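Local atomic coordinates of ethylbenzene dehydrogenase alpha-subunit (PDB entry 2IVF), a protein that is the molybdopterin-binding alpha-subunit of a molybdenum- and iron-sulfur-containing dehydrogenase of the molybdopterin oxidoreductase family. Residues Y932-K941 / P961-V971; L867-H875 / C916-Y926. All coordinates share one frame; numbering follows the deposited sequence.

Contact 1: residues Y932-K941 / P961-V971. With MD1 (phosphoric acid 4-(2-amino-4-oxo-3,4,5,6,-tetrahydro-pteridin-6-yl)-2-hydroxy-3,4-dimercapto-but-3-en-yl ester guanylate ester), chain N.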
loop_
_atom_site.group_PDB
_atom_site.type_symbol
_atom_site.label_atom_id
_atom_site.label_comp_id
_atom_site.label_asym_id
_atom_site.label_seq_id
_atom_site.Cartn_x
_atom_site.Cartn_y
_atom_site.Cartn_z
ATOM N N TYR A 932 -9.593 14.265 7.270
ATOM C CA TYR A 932 -8.596 15.148 7.853
ATOM C C TYR A 932 -8.272 16.306 6.912
ATOM O O TYR A 932 -7.963 17.423 7.352
ATOM C CB TYR A 932 -7.347 14.367 8.238
ATOM C CG TYR A 932 -6.122 14.474 7.399
ATOM C CD1 TYR A 932 -5.900 13.617 6.295
ATOM C CD2 TYR A 932 -5.091 15.307 7.804
ATOM C CE1 TYR A 932 -4.705 13.660 5.574
ATOM C CE2 TYR A 932 -3.893 15.370 7.098
ATOM C CZ TYR A 932 -3.696 14.550 5.983
ATOM O OH TYR A 932 -2.504 14.651 5.324
ATOM N N ASP A 933 -8.407 16.054 5.622
ATOM C CA ASP A 933 -8.123 17.087 4.605
ATOM C C ASP A 933 -8.960 18.350 4.740
ATOM O O ASP A 933 -8.555 19.419 4.230
ATOM C CB ASP A 933 -8.253 16.494 3.197
ATOM C CG ASP A 933 -7.570 15.185 3.086
ATOM O OD1 ASP A 933 -8.141 14.195 3.575
ATOM O OD2 ASP A 933 -6.457 15.118 2.518
ATOM N N ILE A 934 -10.114 18.245 5.409
ATOM C CA ILE A 934 -11.003 19.369 5.550
ATOM C C ILE A 934 -10.262 20.534 6.199
ATOM O O ILE A 934 -10.577 21.698 5.925
ATOM C CB ILE A 934 -12.289 19.021 6.347
ATOM C CG1 ILE A 934 -13.369 20.089 6.182
ATOM C CG2 ILE A 934 -12.022 18.877 7.899
ATOM C CD1 ILE A 934 -14.699 19.647 6.705
ATOM N N LEU A 935 -9.281 20.249 7.040
ATOM C CA LEU A 935 -8.617 21.338 7.807
ATOM C C LEU A 935 -7.268 21.810 7.236
ATOM O O LEU A 935 -6.562 22.587 7.880
ATOM C CB LEU A 935 -8.493 20.967 9.292
ATOM C CG LEU A 935 -8.023 19.559 9.657
ATOM C CD1 LEU A 935 -6.546 19.473 9.331
ATOM C CD2 LEU A 935 -8.292 19.303 11.092
ATOM N N LEU A 936 -6.967 21.392 6.004
ATOM C CA LEU A 936 -5.597 21.500 5.464
ATOM C C LEU A 936 -5.324 22.731 4.635
ATOM O O LEU A 936 -4.169 23.084 4.475
ATOM C CB LEU A 936 -5.183 20.232 4.733
ATOM C CG LEU A 936 -5.075 18.937 5.571
ATOM C CD1 LEU A 936 -4.666 17.780 4.613
ATOM C CD2 LEU A 936 -4.064 18.992 6.813
ATOM N N ILE A 937 -6.398 23.406 4.214
ATOM C CA ILE A 937 -6.412 24.771 3.668
ATOM C C ILE A 937 -5.791 24.931 2.319
ATOM O O ILE A 937 -6.401 25.551 1.464
ATOM C CB ILE A 937 -5.776 25.812 4.630
ATOM C CG1 ILE A 937 -6.429 25.776 6.025
ATOM C CG2 ILE A 937 -5.859 27.208 4.027
ATOM C CD1 ILE A 937 -7.853 25.598 5.988
ATOM N N GLY A 938 -4.547 24.491 2.175
ATOM C CA GLY A 938 -3.852 24.468 0.903
ATOM C C GLY A 938 -3.249 25.798 0.528
ATOM O O GLY A 938 -3.271 26.181 -0.634
ATOM N N MET A 939 -2.718 26.510 1.501
ATOM C CA MET A 939 -2.170 27.839 1.257
ATOM C C MET A 939 -1.109 27.746 0.162
ATOM O O MET A 939 -0.117 27.071 0.354
ATOM C CB MET A 939 -1.518 28.385 2.537
ATOM C CG MET A 939 -2.446 28.598 3.709
ATOM S SD MET A 939 -3.701 29.878 3.395
ATOM C CE MET A 939 -2.737 31.397 3.453
ATOM N N PRO A 940 -1.332 28.376 -1.010
ATOM C CA PRO A 940 -0.304 28.323 -2.025
ATOM C C PRO A 940 0.797 29.310 -1.732
ATOM O O PRO A 940 0.522 30.406 -1.249
ATOM C CB PRO A 940 -1.046 28.723 -3.308
ATOM C CG PRO A 940 -2.467 28.772 -2.973
ATOM C CD PRO A 940 -2.530 29.060 -1.510
ATOM N N LYS A 941 2.026 28.945 -2.071
ATOM C CA LYS A 941 3.174 29.811 -1.815
ATOM C C LYS A 941 3.139 30.988 -2.774
ATOM O O LYS A 941 3.270 30.805 -3.974
ATOM C CB LYS A 941 4.518 29.039 -1.896
ATOM C CG LYS A 941 5.706 29.957 -1.556
ATOM C CD LYS A 941 6.878 29.189 -1.003
ATOM C CE LYS A 941 8.113 30.068 -0.869
ATOM N NZ LYS A 941 9.207 29.356 -0.123
ATOM N N PRO A 961 1.493 28.333 -8.435
ATOM C CA PRO A 961 1.430 28.074 -7.002
ATOM C C PRO A 961 0.523 26.917 -6.707
ATOM O O PRO A 961 -0.656 26.989 -6.992
ATOM C CB PRO A 961 0.875 29.393 -6.431
ATOM C CG PRO A 961 0.240 30.077 -7.551
ATOM C CD PRO A 961 0.737 29.540 -8.826
ATOM N N ALA A 962 1.071 25.859 -6.151
ATOM C CA ALA A 962 0.306 24.645 -5.845
ATOM C C ALA A 962 -0.457 24.774 -4.517
ATOM O O ALA A 962 0.110 25.075 -3.475
ATOM C CB ALA A 962 1.237 23.420 -5.832
ATOM N N PRO A 963 -1.779 24.542 -4.551
ATOM C CA PRO A 963 -2.626 24.666 -3.351
ATOM C C PRO A 963 -2.622 23.413 -2.494
ATOM O O PRO A 963 -3.682 22.849 -2.184
ATOM C CB PRO A 963 -3.998 24.907 -3.964
ATOM C CG PRO A 963 -3.943 24.010 -5.189
ATOM C CD PRO A 963 -2.561 24.179 -5.741
ATOM N N VAL A 964 -1.426 23.007 -2.075
ATOM C CA VAL A 964 -1.151 21.607 -1.702
ATOM C C VAL A 964 -0.343 21.492 -0.420
ATOM O O VAL A 964 0.079 20.417 -0.064
ATOM C CB VAL A 964 -0.384 20.877 -2.807
ATOM C CG1 VAL A 964 -1.184 20.876 -4.163
ATOM C CG2 VAL A 964 1.065 21.430 -2.987
ATOM N N THR A 965 -0.132 22.624 0.235
ATOM C CA THR A 965 0.836 22.794 1.319
ATOM C C THR A 965 0.299 22.320 2.659
ATOM O O THR A 965 0.315 23.043 3.649
ATOM C CB THR A 965 1.217 24.256 1.425
ATOM O OG1 THR A 965 0.038 25.037 1.664
ATOM C CG2 THR A 965 1.880 24.718 0.075
ATOM N N ASP A 966 -0.132 21.082 2.687
ATOM C CA ASP A 966 -0.768 20.518 3.857
ATOM C C ASP A 966 0.183 19.966 4.946
ATOM O O ASP A 966 -0.245 19.698 6.071
ATOM C CB ASP A 966 -1.735 19.406 3.443
ATOM C CG ASP A 966 -1.046 18.257 2.804
ATOM O OD1 ASP A 966 -0.323 17.503 3.520
ATOM O OD2 ASP A 966 -1.305 18.029 1.611
ATOM N N ARG A 967 1.456 19.766 4.609
ATOM C CA ARG A 967 2.361 19.135 5.514
ATOM C C ARG A 967 2.817 20.186 6.525
ATOM O O ARG A 967 3.438 21.219 6.157
ATOM C CB ARG A 967 3.554 18.547 4.737
ATOM C CG ARG A 967 3.217 17.519 3.674
ATOM C CD ARG A 967 2.823 16.176 4.341
ATOM N NE ARG A 967 2.821 15.045 3.429
ATOM C CZ ARG A 967 1.760 14.537 2.815
ATOM N NH1 ARG A 967 0.551 15.042 2.985
ATOM N NH2 ARG A 967 1.910 13.487 2.028
ATOM N N GLY A 968 2.457 19.968 7.793
ATOM C CA GLY A 968 2.839 20.862 8.849
ATOM C C GLY A 968 1.738 21.819 9.249
ATOM O O GLY A 968 1.940 22.690 10.077
ATOM N N VAL A 969 0.556 21.668 8.645
ATOM C CA VAL A 969 -0.592 22.424 9.086
ATOM C C VAL A 969 -0.788 22.180 10.584
ATOM O O VAL A 969 -0.494 21.087 11.116
ATOM C CB VAL A 969 -1.827 22.092 8.261
ATOM C CG1 VAL A 969 -3.154 22.622 8.942
ATOM C CG2 VAL A 969 -1.655 22.719 6.844
ATOM N N ARG A 970 -1.250 23.206 11.264
ATOM C CA ARG A 970 -1.460 23.124 12.675
ATOM C C ARG A 970 -2.809 22.520 13.008
ATOM O O ARG A 970 -3.839 22.940 12.485
ATOM C CB ARG A 970 -1.394 24.518 13.296
ATOM C CG ARG A 970 -0.037 25.197 13.154
ATOM C CD ARG A 970 1.130 24.310 13.565
ATOM N NE ARG A 970 2.429 24.991 13.617
ATOM C CZ ARG A 970 2.924 25.619 14.702
ATOM N NH1 ARG A 970 2.259 25.700 15.852
ATOM N NH2 ARG A 970 4.121 26.193 14.662
ATOM N N VAL A 971 -2.797 21.582 13.949
ATOM C CA VAL A 971 -4.011 21.048 14.520
ATOM C C VAL A 971 -3.859 20.914 16.022
ATOM O O VAL A 971 -2.757 20.822 16.516
ATOM C CB VAL A 971 -4.371 19.684 13.944
ATOM C CG1 VAL A 971 -4.591 19.827 12.439
ATOM C CG2 VAL A 971 -3.313 18.609 14.303
HETATM P PB MD1 N . -7.125 11.260 -6.689
HETATM O O3B MD1 N . -7.316 9.831 -6.039
HETATM O O1B MD1 N . -6.575 11.048 -8.054
HETATM O O2B MD1 N . -8.260 12.171 -6.418
HETATM O O3A MD1 N . -5.940 11.837 -5.805
HETATM C C10 MD1 N . -4.549 11.657 -6.145
HETATM C C11 MD1 N . -3.803 12.207 -4.940
HETATM O O11 MD1 N . -3.911 11.134 -3.945
HETATM C C12 MD1 N . -2.348 12.405 -5.271
HETATM S S12 MD1 N . -1.625 11.677 -6.639
HETATM C C13 MD1 N . -1.522 13.125 -4.444
HETATM S S13 MD1 N . 0.124 13.319 -4.758
HETATM C C14 MD1 N . -2.013 13.812 -3.227
HETATM N N15 MD1 N . -1.470 13.436 -1.966
HETATM C C16 MD1 N . -1.972 13.940 -0.795
HETATM C C15 MD1 N . -1.306 13.616 0.373
HETATM O O14 MD1 N . -0.272 12.896 0.364
HETATM N N17 MD1 N . -1.893 14.073 1.508
HETATM C C17 MD1 N . -3.036 14.873 1.479
HETATM N N16 MD1 N . -3.504 15.285 2.649
HETATM N N18 MD1 N . -3.627 15.207 0.320
HETATM C C20 MD1 N . -3.105 14.757 -0.800
HETATM N N8 MD1 N . -3.668 15.132 -1.978
HETATM C C7 MD1 N . -3.258 14.662 -3.274
HETATM P PA MD1 N . -8.614 8.977 -5.621
HETATM O O1A MD1 N . -8.157 7.555 -5.629
HETATM O O2A MD1 N . -9.118 9.518 -4.338
HETATM O "O5'" MD1 N . -9.697 9.219 -6.745
HETATM C "C5'" MD1 N . -9.443 8.611 -8.006
HETATM C "C4'" MD1 N . -10.637 7.869 -8.446
HETATM O "O4'" MD1 N . -10.194 7.185 -9.613
HETATM C "C1'" MD1 N . -10.994 6.003 -9.654
HETATM N N9 MD1 N . -10.462 4.941 -10.519
HETATM C C4 MD1 N . -10.971 4.652 -11.708
HETATM N N3 MD1 N . -12.000 5.233 -12.370
HETATM C C2 MD1 N . -12.349 4.795 -13.580
HETATM N N2 MD1 N . -13.371 5.381 -14.260
HETATM N N1 MD1 N . -11.692 3.691 -14.087
HETATM C C6 MD1 N . -10.644 3.054 -13.468
HETATM O O6 MD1 N . -10.080 2.122 -14.041
HETATM C C5 MD1 N . -10.251 3.560 -12.219
HETATM N N7 MD1 N . -9.336 3.223 -11.317
HETATM C C8 MD1 N . -9.468 4.076 -10.297
HETATM C "C2'" MD1 N . -11.029 5.510 -8.211
HETATM O "O2'" MD1 N . -12.172 4.673 -7.910
HETATM C "C3'" MD1 N . -10.983 6.810 -7.393
HETATM O "O3'" MD1 N . -12.265 7.119 -6.787
HETATM O O HOH W 1 -0.725 16.637 5.974
HETATM O O HOH W 2 -1.886 24.914 3.633
#

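Contact 2: residues L867-H875 / C916-Y926. With MD1 (phosphoric acid 4-(2-amino-4-oxo-3,4,5,6,-tetrahydro-pteridin-6-yl)-2-hydroxy-3,4-dimercapto-but-3-en-yl ester guanylate ester), chain N.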
loop_
_atom_site.group_PDB
_atom_site.type_symbol
_atom_site.label_atom_id
_atom_site.label_comp_id
_atom_site.label_asym_id
_atom_site.label_seq_id
_atom_site.Cartn_x
_atom_site.Cartn_y
_atom_site.Cartn_z
ATOM N N LEU A 867 -6.326 -5.842 6.021
ATOM C CA LEU A 867 -4.869 -5.792 6.299
ATOM C C LEU A 867 -4.566 -4.689 7.326
ATOM O O LEU A 867 -3.437 -4.524 7.727
ATOM C CB LEU A 867 -4.112 -5.506 4.993
ATOM C CG LEU A 867 -4.217 -6.723 4.044
ATOM C CD1 LEU A 867 -3.396 -6.516 2.766
ATOM C CD2 LEU A 867 -3.788 -8.043 4.668
ATOM N N HIS A 868 -5.586 -3.937 7.727
ATOM C CA HIS A 868 -5.384 -2.812 8.626
ATOM C C HIS A 868 -6.614 -2.607 9.501
ATOM O O HIS A 868 -7.453 -3.490 9.581
ATOM C CB HIS A 868 -4.957 -1.562 7.875
ATOM C CG HIS A 868 -5.910 -1.114 6.803
ATOM N ND1 HIS A 868 -6.913 -0.185 7.021
ATOM C CD2 HIS A 868 -5.990 -1.451 5.503
ATOM C CE1 HIS A 868 -7.572 0.015 5.897
ATOM N NE2 HIS A 868 -7.020 -0.726 4.952
ATOM N N ARG A 869 -6.725 -1.471 10.181
ATOM C CA ARG A 869 -7.874 -1.256 11.087
ATOM C C ARG A 869 -9.185 -0.957 10.339
ATOM O O ARG A 869 -10.235 -0.888 10.954
ATOM C CB ARG A 869 -7.584 -0.154 12.086
ATOM C CG ARG A 869 -6.349 -0.333 12.979
ATOM C CD ARG A 869 -6.463 0.558 14.195
ATOM N NE ARG A 869 -5.307 0.418 15.061
ATOM C CZ ARG A 869 -5.048 1.192 16.097
ATOM N NH1 ARG A 869 -5.904 2.152 16.467
ATOM N NH2 ARG A 869 -3.931 0.987 16.793
ATOM N N GLY A 870 -9.095 -0.771 9.022
ATOM C CA GLY A 870 -10.280 -0.709 8.131
ATOM C C GLY A 870 -10.953 0.638 8.145
ATOM O O GLY A 870 -12.086 0.780 7.703
ATOM N N GLN A 871 -10.255 1.632 8.671
ATOM C CA GLN A 871 -10.836 2.954 8.915
ATOM C C GLN A 871 -9.740 3.994 9.031
ATOM O O GLN A 871 -8.578 3.634 9.222
ATOM C CB GLN A 871 -11.636 2.930 10.240
ATOM C CG GLN A 871 -10.792 2.611 11.412
ATOM C CD GLN A 871 -11.606 2.133 12.563
ATOM O OE1 GLN A 871 -11.681 0.938 12.837
ATOM N NE2 GLN A 871 -12.285 3.048 13.194
ATOM N N PRO A 872 -10.104 5.283 8.952
ATOM C CA PRO A 872 -9.110 6.305 9.142
ATOM C C PRO A 872 -8.460 6.264 10.522
ATOM O O PRO A 872 -9.137 5.998 11.528
ATOM C CB PRO A 872 -9.904 7.592 8.945
ATOM C CG PRO A 872 -11.026 7.197 7.976
ATOM C CD PRO A 872 -11.409 5.881 8.618
ATOM N N VAL A 873 -7.150 6.513 10.549
ATOM C CA VAL A 873 -6.332 6.459 11.773
ATOM C C VAL A 873 -5.412 7.662 11.819
ATOM O O VAL A 873 -4.815 8.026 10.792
ATOM C CB VAL A 873 -5.493 5.166 11.807
ATOM C CG1 VAL A 873 -4.510 5.135 12.993
ATOM C CG2 VAL A 873 -6.431 3.933 11.948
ATOM N N VAL A 874 -5.289 8.298 12.985
ATOM C CA VAL A 874 -4.238 9.271 13.178
ATOM C C VAL A 874 -3.142 8.662 14.062
ATOM O O VAL A 874 -3.438 8.084 15.099
ATOM C CB VAL A 874 -4.721 10.586 13.805
ATOM C CG1 VAL A 874 -5.352 10.335 15.176
ATOM C CG2 VAL A 874 -3.552 11.540 13.909
ATOM N N HIS A 875 -1.878 8.725 13.614
ATOM C CA HIS A 875 -0.779 8.233 14.439
ATOM C C HIS A 875 -0.291 9.371 15.321
ATOM O O HIS A 875 0.022 10.463 14.828
ATOM C CB HIS A 875 0.422 7.754 13.636
ATOM C CG HIS A 875 0.129 6.632 12.677
ATOM N ND1 HIS A 875 1.079 5.685 12.346
ATOM C CD2 HIS A 875 -0.978 6.325 11.960
ATOM C CE1 HIS A 875 0.556 4.827 11.479
ATOM N NE2 HIS A 875 -0.688 5.194 11.228
ATOM N N CYS A 916 1.624 14.786 14.285
ATOM C CA CYS A 916 0.685 13.661 14.156
ATOM C C CYS A 916 0.553 13.404 12.668
ATOM O O CYS A 916 0.838 14.281 11.835
ATOM C CB CYS A 916 -0.676 13.951 14.776
ATOM S SG CYS A 916 -1.516 15.420 14.067
ATOM N N ILE A 917 0.146 12.190 12.344
ATOM C CA ILE A 917 0.184 11.711 10.984
ATOM C C ILE A 917 -1.133 11.085 10.589
ATOM O O ILE A 917 -1.654 10.221 11.312
ATOM C CB ILE A 917 1.223 10.592 10.860
ATOM C CG1 ILE A 917 2.590 11.060 11.399
ATOM C CG2 ILE A 917 1.328 10.094 9.399
ATOM C CD1 ILE A 917 3.630 9.916 11.468
ATOM N N VAL A 918 -1.649 11.477 9.426
ATOM C CA VAL A 918 -2.757 10.768 8.803
ATOM C C VAL A 918 -2.399 10.498 7.353
ATOM O O VAL A 918 -2.228 11.420 6.571
ATOM C CB VAL A 918 -4.082 11.595 8.858
ATOM C CG1 VAL A 918 -5.240 10.809 8.233
ATOM C CG2 VAL A 918 -4.414 12.052 10.294
ATOM N N TYR A 919 -2.190 9.227 7.043
ATOM C CA TYR A 919 -2.006 8.755 5.670
ATOM C C TYR A 919 -3.392 8.777 5.111
ATOM O O TYR A 919 -4.317 8.434 5.831
ATOM C CB TYR A 919 -1.518 7.310 5.690
ATOM C CG TYR A 919 -0.180 7.162 6.358
ATOM C CD1 TYR A 919 0.970 7.535 5.704
ATOM C CD2 TYR A 919 -0.070 6.609 7.636
ATOM C CE1 TYR A 919 2.203 7.379 6.306
ATOM C CE2 TYR A 919 1.147 6.493 8.244
ATOM C CZ TYR A 919 2.274 6.835 7.565
ATOM O OH TYR A 919 3.498 6.736 8.143
ATOM N N PHE A 920 -3.588 9.267 3.888
ATOM C CA PHE A 920 -4.946 9.699 3.561
ATOM C C PHE A 920 -5.958 8.599 3.426
ATOM O O PHE A 920 -5.616 7.429 3.196
ATOM C CB PHE A 920 -4.989 10.663 2.374
ATOM C CG PHE A 920 -4.568 10.087 1.064
ATOM C CD1 PHE A 920 -5.378 9.193 0.407
ATOM C CD2 PHE A 920 -3.403 10.501 0.453
ATOM C CE1 PHE A 920 -5.026 8.699 -0.815
ATOM C CE2 PHE A 920 -3.036 10.001 -0.798
ATOM C CZ PHE A 920 -3.848 9.142 -1.433
ATOM N N TRP A 921 -7.224 8.989 3.575
ATOM C CA TRP A 921 -8.362 8.088 3.516
ATOM C C TRP A 921 -9.429 8.748 2.657
ATOM O O TRP A 921 -9.418 9.991 2.475
ATOM C CB TRP A 921 -8.921 7.867 4.933
ATOM C CG TRP A 921 -7.888 7.252 5.841
ATOM C CD1 TRP A 921 -7.093 7.905 6.728
ATOM C CD2 TRP A 921 -7.500 5.879 5.883
ATOM N NE1 TRP A 921 -6.256 7.009 7.387
ATOM C CE2 TRP A 921 -6.495 5.755 6.886
ATOM C CE3 TRP A 921 -7.962 4.733 5.247
ATOM C CZ2 TRP A 921 -5.886 4.544 7.188
ATOM C CZ3 TRP A 921 -7.365 3.545 5.544
ATOM C CH2 TRP A 921 -6.337 3.447 6.495
ATOM N N ASP A 922 -10.356 7.954 2.128
ATOM C CA ASP A 922 -11.438 8.555 1.369
ATOM C C ASP A 922 -12.374 9.205 2.341
ATOM O O ASP A 922 -12.525 8.734 3.459
ATOM C CB ASP A 922 -12.147 7.503 0.521
ATOM C CG ASP A 922 -12.844 8.084 -0.695
ATOM O OD1 ASP A 922 -13.044 9.330 -0.799
ATOM O OD2 ASP A 922 -13.253 7.224 -1.519
ATOM N N ALA A 923 -13.032 10.282 1.914
ATOM C CA ALA A 923 -13.829 11.111 2.831
ATOM C C ALA A 923 -15.006 10.406 3.511
ATOM O O ALA A 923 -15.302 10.691 4.675
ATOM C CB ALA A 923 -14.294 12.368 2.155
ATOM N N HIS A 924 -15.661 9.470 2.814
ATOM C CA HIS A 924 -16.817 8.783 3.397
ATOM C C HIS A 924 -16.401 7.602 4.287
ATOM O O HIS A 924 -17.242 6.759 4.717
ATOM C CB HIS A 924 -17.862 8.416 2.338
ATOM C CG HIS A 924 -17.357 7.576 1.205
ATOM N ND1 HIS A 924 -16.025 7.264 1.028
ATOM C CD2 HIS A 924 -18.018 7.022 0.160
ATOM C CE1 HIS A 924 -15.896 6.529 -0.060
ATOM N NE2 HIS A 924 -17.088 6.365 -0.603
ATOM N N GLN A 925 -15.101 7.521 4.579
ATOM C CA GLN A 925 -14.611 6.641 5.651
ATOM C C GLN A 925 -14.586 7.331 7.019
ATOM O O GLN A 925 -14.264 6.703 8.051
ATOM C CB GLN A 925 -13.201 6.145 5.354
ATOM C CG GLN A 925 -13.061 5.393 4.052
ATOM C CD GLN A 925 -11.679 4.828 3.884
ATOM O OE1 GLN A 925 -10.828 5.395 3.147
ATOM N NE2 GLN A 925 -11.434 3.711 4.546
ATOM N N TYR A 926 -14.951 8.612 7.044
ATOM C CA TYR A 926 -14.930 9.383 8.246
ATOM C C TYR A 926 -16.326 9.748 8.692
ATOM O O TYR A 926 -17.230 9.991 7.876
ATOM C CB TYR A 926 -14.263 10.745 8.040
ATOM C CG TYR A 926 -12.799 10.769 7.703
ATOM C CD1 TYR A 926 -12.362 10.509 6.394
ATOM C CD2 TYR A 926 -11.864 11.150 8.645
ATOM C CE1 TYR A 926 -11.038 10.587 6.060
ATOM C CE2 TYR A 926 -10.524 11.214 8.324
ATOM C CZ TYR A 926 -10.124 10.988 7.036
ATOM O OH TYR A 926 -8.799 11.102 6.717
HETATM P PB MD1 N . -7.125 11.260 -6.689
HETATM O O3B MD1 N . -7.316 9.831 -6.039
HETATM O O1B MD1 N . -6.575 11.048 -8.054
HETATM O O2B MD1 N . -8.260 12.171 -6.418
HETATM O O3A MD1 N . -5.940 11.837 -5.805
HETATM C C10 MD1 N . -4.549 11.657 -6.145
HETATM C C11 MD1 N . -3.803 12.207 -4.940
HETATM O O11 MD1 N . -3.911 11.134 -3.945
HETATM C C12 MD1 N . -2.348 12.405 -5.271
HETATM S S12 MD1 N . -1.625 11.677 -6.639
HETATM C C13 MD1 N . -1.522 13.125 -4.444
HETATM S S13 MD1 N . 0.124 13.319 -4.758
HETATM C C14 MD1 N . -2.013 13.812 -3.227
HETATM N N15 MD1 N . -1.470 13.436 -1.966
HETATM C C16 MD1 N . -1.972 13.940 -0.795
HETATM C C15 MD1 N . -1.306 13.616 0.373
HETATM O O14 MD1 N . -0.272 12.896 0.364
HETATM N N17 MD1 N . -1.893 14.073 1.508
HETATM C C17 MD1 N . -3.036 14.873 1.479
HETATM N N16 MD1 N . -3.504 15.285 2.649
HETATM N N18 MD1 N . -3.627 15.207 0.320
HETATM C C20 MD1 N . -3.105 14.757 -0.800
HETATM N N8 MD1 N . -3.668 15.132 -1.978
HETATM C C7 MD1 N . -3.258 14.662 -3.274
HETATM P PA MD1 N . -8.614 8.977 -5.621
HETATM O O1A MD1 N . -8.157 7.555 -5.629
HETATM O O2A MD1 N . -9.118 9.518 -4.338
HETATM O "O5'" MD1 N . -9.697 9.219 -6.745
HETATM C "C5'" MD1 N . -9.443 8.611 -8.006
HETATM C "C4'" MD1 N . -10.637 7.869 -8.446
HETATM O "O4'" MD1 N . -10.194 7.185 -9.613
HETATM C "C1'" MD1 N . -10.994 6.003 -9.654
HETATM N N9 MD1 N . -10.462 4.941 -10.519
HETATM C C4 MD1 N . -10.971 4.652 -11.708
HETATM N N3 MD1 N . -12.000 5.233 -12.370
HETATM C C2 MD1 N . -12.349 4.795 -13.580
HETATM N N2 MD1 N . -13.371 5.381 -14.260
HETATM N N1 MD1 N . -11.692 3.691 -14.087
HETATM C C6 MD1 N . -10.644 3.054 -13.468
HETATM O O6 MD1 N . -10.080 2.122 -14.041
HETATM C C5 MD1 N . -10.251 3.560 -12.219
HETATM N N7 MD1 N . -9.336 3.223 -11.317
HETATM C C8 MD1 N . -9.468 4.076 -10.297
HETATM C "C2'" MD1 N . -11.029 5.510 -8.211
HETATM O "O2'" MD1 N . -12.172 4.673 -7.910
HETATM C "C3'" MD1 N . -10.983 6.810 -7.393
HETATM O "O3'" MD1 N . -12.265 7.119 -6.787
HETATM O O HOH W 3 -13.249 2.929 6.608
HETATM O O HOH W 4 -3.410 7.052 8.644
#

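Contact 1: residues Y932-K941 / P961-V971
L936 lies at the apolar centre, its two methyls dividing the work: CD2 sits 4.1 Å from V969 CB, and CD1 lies 3.6 Å from CB of D966. With CG beside the backbone N (chi1 -64°) and CD1 extended beyond it, the same CD1 also reaches over one face of the Y932 ring, near its rim. On one flank L935 and V971 cross at about a right angle, CD1 to CG1; on the other, P940 packs through CB on P961 and through CG on P963, while W560 of helix 557-560 touches both P940 and P963. At G938 the backbones come close enough for a CA-H...O contact from P963 CA to G938 O, 3.2 Å long. T965, centre of an inverse gamma turn, lies alongside M939 O, but its OG1 is modelled so near that oxygen that the bond length is doubtful. A water donates to L936 O and T965 OG1 and accepts from M939 N, tying the two loops together. Segment 961-971 leads into strand 969-975 of the sheet that holds the dinucleotide-binding domain's strands, consistent with its double-psi beta-barrel clan; the polar edge grips the pterin end of MD1. The MD1 amino group N16 donates almost straight to Y932 OH (2.9 Å, 167°) and weakly to D933 OD2. R967, its chain bent at chi2 (-74°), donates a hydrogen bond from NH2 to MD1 O14 (2.8 Å), which lies at the guanidinium edge near its plane. Its NH1 forms a salt bridge with D966 OD1 on the syn side, 2.7 Å and tilted from the guanidinium plane. A second water bridges Y932 OH and D966 OD1 in the plane of the Y932 ring; D966 OD2 pairs with R615, and R967 NH2 also meets MGD.

Contact 2: residues L867-H875 / C916-Y926
Within the molybdopterin dinucleotide-binding domain, of the double-psi beta-barrel clan, strands 873-877 and 915-917 run antiparallel, and H875 and I917 form a hydrogen-bonded pair. The bond from H875 N to I917 O measures 2.8 Å and its return, I917 N to H875 O, 3.0 Å. Next to this pair Y919 turns its edge toward the face of the H875 ring, CE2 nearest, with planes at 78° and centroids 5.2 Å apart. V874 CG2 touches both C916 CB and V918 CG2. Beyond the paired residues the chains separate, and P872 sits in the corner formed by the W921 and Y926 rings, with a CH-pi contact to each. Its CA stands over the five-membered ring of W921, 3.4 Å from the centroid, while its CG sits over the centre of the Y926 ring at 3.8 Å. The Q871 carbonyl oxygen rests over the same W921 face, by the six-membered ring, which H868 meets obliquely. A water donates to V873 O and accepts from Y919 N and W921 NE1, satisfying the indole N-H where the strands part. F920 leaves the packing, and its ring reaches MD1 with CZ 3.2 Å from O11. The far end is closed by Q925: extended beyond CG, it accepts from D922 N at OE1, and its NE2 donates to a water that in turn donates to G870 O, NE2 to water being 2.9 Å.

In the fold
Both contacts are buried and reach the same six-stranded sheet, contact 1 through strand 969-975 and contact 2 through 873-877 and 915-917. They touch directly, V971 CG2 against C916 SG and Y932 against V918 and Y926. Contact 1 joins loops deep in the chain and has no neighbouring subunit on it; its polar edge hydrogen-bonds the pterin of MD1 and carries a D966-R967 salt bridge, R967 also reaching MGD. Contact 2 combines paired strand backbone with aromatic and proline packing, reaches MD1 through F920 without a hydrogen bond, and its outer side meets the beta-subunit, where R869, outside the packing between the two segments, makes a cation-pi contact with W130 of that chain.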